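Local coordinates for geranyltranstransferase (IspA) (Helicobacter pylori, PDB 3LLW), which catalyses, as a magnesium-dependent member of the FPP/GGPP synthase family, the transfer of a geranyl group to isopentenyl diphosphate in isoprenoid biosynthesis, at the interface of chains A and B. Coordinates in Å, arbitrary orientation; residue numbers count along the deposited sequence, not the author numbering. Chains: chain A/B, Geranyltranstransferase (IspA).

Contact 1: the interface of chains A and B. Residues chain A 167, 171, 176, 180, 183; chain B 31-33.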
loop_
_atom_site.group_PDB
_atom_site.type_symbol
_atom_site.label_atom_id
_atom_site.label_comp_id
_atom_site.label_asym_id
_atom_site.label_seq_id
_atom_site.Cartn_x
_atom_site.Cartn_y
_atom_site.Cartn_z
ATOM N N LEU A 167 -14.528 -11.107 4.195
ATOM C CA LEU A 167 -15.865 -11.704 4.340
ATOM C C LEU A 167 -16.235 -12.593 3.164
ATOM O O LEU A 167 -16.781 -13.666 3.364
ATOM C CB LEU A 167 -16.957 -10.645 4.503
ATOM C CG LEU A 167 -16.793 -9.649 5.661
ATOM C CD1 LEU A 167 -17.685 -8.406 5.461
ATOM C CD2 LEU A 167 -17.044 -10.303 6.992
ATOM N N PHE A 171 -16.827 -16.565 3.991
ATOM C CA PHE A 171 -18.182 -17.099 3.930
ATOM C C PHE A 171 -18.562 -17.598 2.554
ATOM O O PHE A 171 -19.723 -17.516 2.165
ATOM C CB PHE A 171 -19.190 -16.049 4.414
ATOM C CG PHE A 171 -18.997 -15.657 5.849
ATOM C CD1 PHE A 171 -19.448 -16.481 6.873
ATOM C CD2 PHE A 171 -18.357 -14.472 6.176
ATOM C CE1 PHE A 171 -19.263 -16.135 8.190
ATOM C CE2 PHE A 171 -18.159 -14.116 7.500
ATOM C CZ PHE A 171 -18.617 -14.932 8.505
ATOM N N LEU A 176 -25.775 -15.834 3.692
ATOM C CA LEU A 176 -25.745 -14.625 4.508
ATOM C C LEU A 176 -27.135 -13.997 4.505
ATOM O O LEU A 176 -27.866 -14.140 3.533
ATOM C CB LEU A 176 -24.719 -13.647 3.937
ATOM C CG LEU A 176 -23.248 -14.082 3.954
ATOM C CD1 LEU A 176 -22.426 -13.099 3.186
ATOM C CD2 LEU A 176 -22.687 -14.257 5.355
ATOM N N GLN A 180 -26.059 -8.627 6.151
ATOM C CA GLN A 180 -24.665 -8.965 6.096
ATOM C C GLN A 180 -24.169 -9.038 4.649
ATOM O O GLN A 180 -23.048 -8.605 4.362
ATOM C CB GLN A 180 -24.316 -10.133 7.039
ATOM C CG GLN A 180 -24.893 -11.465 6.756
ATOM C CD GLN A 180 -24.977 -12.352 7.995
ATOM O OE1 GLN A 180 -25.641 -13.379 7.965
ATOM N NE2 GLN A 180 -24.321 -11.952 9.088
ATOM N N PHE A 183 -23.643 -5.497 3.506
ATOM C CA PHE A 183 -22.404 -5.074 4.137
ATOM C C PHE A 183 -21.192 -5.629 3.392
ATOM O O PHE A 183 -20.222 -4.926 3.171
ATOM C CB PHE A 183 -22.394 -5.558 5.590
ATOM C CG PHE A 183 -21.225 -5.074 6.393
ATOM C CD1 PHE A 183 -20.010 -5.772 6.385
ATOM C CD2 PHE A 183 -21.344 -3.951 7.195
ATOM C CE1 PHE A 183 -18.921 -5.328 7.134
ATOM C CE2 PHE A 183 -20.261 -3.508 7.964
ATOM C CZ PHE A 183 -19.046 -4.198 7.924
ATOM N N SER B 31 -17.199 -6.185 12.293
ATOM C CA SER B 31 -17.874 -6.960 11.265
ATOM C C SER B 31 -18.246 -8.324 11.834
ATOM O O SER B 31 -17.929 -8.632 12.981
ATOM C CB SER B 31 -16.977 -7.172 10.048
ATOM O OG SER B 31 -16.217 -8.365 10.199
ATOM N N PHE B 32 -18.886 -9.142 11.001
ATOM C CA PHE B 32 -19.313 -10.490 11.372
ATOM C C PHE B 32 -18.278 -11.578 11.023
ATOM O O PHE B 32 -18.549 -12.763 11.172
ATOM C CB PHE B 32 -20.703 -10.814 10.765
ATOM C CG PHE B 32 -20.787 -10.652 9.256
ATOM C CD1 PHE B 32 -20.672 -11.761 8.418
ATOM C CD2 PHE B 32 -20.996 -9.398 8.680
ATOM C CE1 PHE B 32 -20.747 -11.624 7.042
ATOM C CE2 PHE B 32 -21.059 -9.243 7.296
ATOM C CZ PHE B 32 -20.935 -10.364 6.468
ATOM N N HIS B 33 -17.103 -11.176 10.547
ATOM C CA HIS B 33 -15.964 -12.091 10.466
ATOM C C HIS B 33 -15.623 -12.471 11.897
ATOM O O HIS B 33 -15.579 -11.590 12.788
ATOM C CB HIS B 33 -14.761 -11.395 9.826
ATOM C CG HIS B 33 -13.713 -12.333 9.314
ATOM N ND1 HIS B 33 -12.839 -13.002 10.143
ATOM C CD2 HIS B 33 -13.393 -12.706 8.051
ATOM C CE1 HIS B 33 -12.027 -13.743 9.414
ATOM N NE2 HIS B 33 -12.341 -13.583 8.142
#
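The backbone N of B:His33 donates to the side-chain hydroxyl OG of B:Ser31 at 3.0 Å, a fairly straight bond with 157° at the hydrogen, and methyl CD2 of A:Leu167 lies against both residues. The bond probably steadies the short loop that carries B:Phe32 into the neighbouring chain, a typical knob-in-pocket arrangement, here between two subunits of the mainly helical polyprenyl synthase family. B:Phe32 loses 112 Å² of surface, far more than any other residue of the patch. Its CG is set between the backbone N and the carbonyl carbon (chi1 55°), which turns the ring away from its own loop and toward chain A.

Both faces of the ring are then covered. On one, CB of A:Gln180 sits toward the rim, 3.4 Å from CE2 of B:Phe32, while the amide of the same glutamine lies on that side too, its NE2 above the rim and 3.7 Å from CD1 of B:Phe32, its plane 42° from the ring. On the other face CD2 of A:Leu167 stands over the centre, 3.9 Å from the centroid of the B:Phe32 ring, and the leucine crosses the phenylalanine at about a right angle. The contacts of CB and CD2 with the two faces are of the CH-pi kind.

Around the perimeter, CE2 of A:Phe171 meets CD1 of B:Phe32 at 3.6 Å, and CZ of A:Phe171 reaches the backbone O of B:Phe32 at 3.4 Å. CD2 of A:Leu176 touches CE1 of B:Phe32. A:Phe183 runs antiparallel to B:Phe32, its CD1 3.7 Å from CE2 of B:Phe32; CD1 of A:Leu167 lies in the plane of the A:Phe183 ring, at its edge, and thus links two walls of the pocket.

Contact 2: the interface of chains A and B. Residues chain A 132, 136, 145-146, 149; chain B 132, 136, 145-146, 149.
With CG beside the backbone N and anti to the carbonyl carbon, A:Phe132 (chi1 -57°) and B:Phe132 (chi1 -56°) bring their CB, CG and CD2 atoms together near the two-fold axis, with the rings running outward in opposite directions. The two rings lie nearly parallel but shifted: each has the other's CB over one face, toward the rim. CD2 of A:Phe132 and CD2 of B:Phe132 are 3.7 Å apart, a pairing typical of a two-fold axis, where a residue meets its own twin.

A:Ile149 and B:Ile149 repeat the theme with aliphatic groups. They reach for each other tip to tip, CD1 of A:Ile149 lying 3.8 Å from CD1 of B:Ile149. The CG2 branch serves a different partner: that of A:Ile149 rests 3.6 Å from CB of B:Ser136, and the twin contact has B:Ile149 against A:Ser136. In chain A the serine hydroxyl is turned back along its own helix, where OG of A:Ser136 donates to O of A:Phe132 at 2.8 Å; CB faces the isoleucine more closely than the hydroxyl does. The matching bond in chain B is weak.

At the other end of the patch, CG2 of A:Val146 meets CG2 of B:Ile145 at 3.7 Å, the side chains crossing at about a right angle, and also meets CG2 of B:Val146. Its second methyl, CG1, lies 3.5 Å from the backbone O of B:Ser136.

All five residues of each chain belong to two consecutive helices, 117-137 (117-136 in chain B) and 142-156, and the patch is where this pair packs against its symmetry mate, on the two-fold axis and toward one end of the interface.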
loop_
_atom_site.group_PDB
_atom_site.type_symbol
_atom_site.label_atom_id
_atom_site.label_comp_id
_atom_site.label_asym_id
_atom_site.label_seq_id
_atom_site.Cartn_x
_atom_site.Cartn_y
_atom_site.Cartn_z
ATOM N N PHE A 132 0.172 4.086 -4.389
ATOM C CA PHE A 132 0.520 5.194 -3.535
ATOM C C PHE A 132 1.735 5.950 -4.037
ATOM O O PHE A 132 1.813 7.187 -3.878
ATOM C CB PHE A 132 0.589 4.717 -2.074
ATOM C CG PHE A 132 -0.710 4.073 -1.617
ATOM C CD1 PHE A 132 -1.807 4.860 -1.304
ATOM C CD2 PHE A 132 -0.861 2.671 -1.593
ATOM C CE1 PHE A 132 -3.028 4.289 -0.923
ATOM C CE2 PHE A 132 -2.085 2.084 -1.211
ATOM C CZ PHE A 132 -3.166 2.897 -0.862
ATOM N N SER A 136 1.418 9.862 -5.089
ATOM C CA SER A 136 2.374 10.785 -4.480
ATOM C C SER A 136 3.318 11.467 -5.475
ATOM O O SER A 136 3.818 12.569 -5.207
ATOM C CB SER A 136 3.157 10.108 -3.349
ATOM O OG SER A 136 3.935 9.026 -3.843
ATOM N N ILE A 145 -2.925 16.026 -3.094
ATOM C CA ILE A 145 -2.322 14.676 -3.104
ATOM C C ILE A 145 -2.521 13.953 -1.761
ATOM O O ILE A 145 -2.828 12.748 -1.733
ATOM C CB ILE A 145 -0.816 14.692 -3.525
ATOM C CG1 ILE A 145 -0.633 15.357 -4.894
ATOM C CG2 ILE A 145 -0.223 13.285 -3.566
ATOM C CD1 ILE A 145 -1.564 14.849 -5.984
ATOM N N VAL A 146 -2.396 14.697 -0.660
ATOM C CA VAL A 146 -2.602 14.128 0.672
ATOM C C VAL A 146 -4.026 13.614 0.850
ATOM O O VAL A 146 -4.210 12.441 1.206
ATOM C CB VAL A 146 -2.176 15.081 1.805
ATOM C CG1 VAL A 146 -2.773 14.654 3.147
ATOM C CG2 VAL A 146 -0.664 15.093 1.900
ATOM N N ILE A 149 -4.736 10.390 -1.259
ATOM C CA ILE A 149 -4.133 9.279 -0.533
ATOM C C ILE A 149 -4.941 8.849 0.690
ATOM O O ILE A 149 -5.176 7.634 0.859
ATOM C CB ILE A 149 -2.644 9.557 -0.221
ATOM C CG1 ILE A 149 -1.846 9.555 -1.528
ATOM C CG2 ILE A 149 -2.075 8.508 0.722
ATOM C CD1 ILE A 149 -0.378 9.923 -1.379
ATOM N N PHE B 132 0.213 3.667 4.515
ATOM C CA PHE B 132 -0.083 4.894 3.770
ATOM C C PHE B 132 -1.215 5.710 4.328
ATOM O O PHE B 132 -1.174 6.940 4.249
ATOM C CB PHE B 132 -0.191 4.600 2.279
ATOM C CG PHE B 132 1.052 3.931 1.757
ATOM C CD1 PHE B 132 2.219 4.677 1.570
ATOM C CD2 PHE B 132 1.094 2.545 1.562
ATOM C CE1 PHE B 132 3.385 4.069 1.149
ATOM C CE2 PHE B 132 2.265 1.927 1.143
ATOM C CZ PHE B 132 3.414 2.690 0.941
ATOM N N SER B 136 -0.563 9.512 5.680
ATOM C CA SER B 136 -1.352 10.583 5.097
ATOM C C SER B 136 -2.208 11.312 6.124
ATOM O O SER B 136 -2.632 12.424 5.873
ATOM C CB SER B 136 -2.229 10.073 3.952
ATOM O OG SER B 136 -3.304 9.279 4.428
ATOM N N ILE B 145 4.525 15.465 4.130
ATOM C CA ILE B 145 3.783 14.208 4.046
ATOM C C ILE B 145 3.978 13.537 2.679
ATOM O O ILE B 145 4.348 12.374 2.619
ATOM C CB ILE B 145 2.269 14.401 4.366
ATOM C CG1 ILE B 145 2.061 14.980 5.769
ATOM C CG2 ILE B 145 1.490 13.080 4.202
ATOM C CD1 ILE B 145 2.753 14.187 6.907
ATOM N N VAL B 146 3.770 14.300 1.605
ATOM C CA VAL B 146 3.920 13.823 0.229
ATOM C C VAL B 146 5.296 13.188 -0.027
ATOM O O VAL B 146 5.370 12.053 -0.534
ATOM C CB VAL B 146 3.557 14.943 -0.799
ATOM C CG1 VAL B 146 4.075 14.631 -2.171
ATOM C CG2 VAL B 146 2.044 15.144 -0.848
ATOM N N ILE B 149 5.771 9.807 1.663
ATOM C CA ILE B 149 5.028 8.770 0.936
ATOM C C ILE B 149 5.802 8.328 -0.297
ATOM O O ILE B 149 5.906 7.124 -0.556
ATOM C CB ILE B 149 3.563 9.183 0.642
ATOM C CG1 ILE B 149 2.854 9.480 1.976
ATOM C CG2 ILE B 149 2.817 8.088 -0.116
ATOM C CD1 ILE B 149 1.454 10.033 1.894
#

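Contact 1 and contact 2 lie about 30 Å apart, measured between the centres of their C-alpha atoms, and share no residue or helix. Contact 2 straddles the two-fold axis, whereas contact 1 lies off it and has a twin with the chains exchanged. They illustrate two ways of joining subunits: helices meeting their own copies on the two-fold axis, and a loop of one chain reaching into the other farther out. Contacts so far apart would be expected to resist rocking of the subunits, and the arrangement agrees with the dimers usual among polyprenyl synthases.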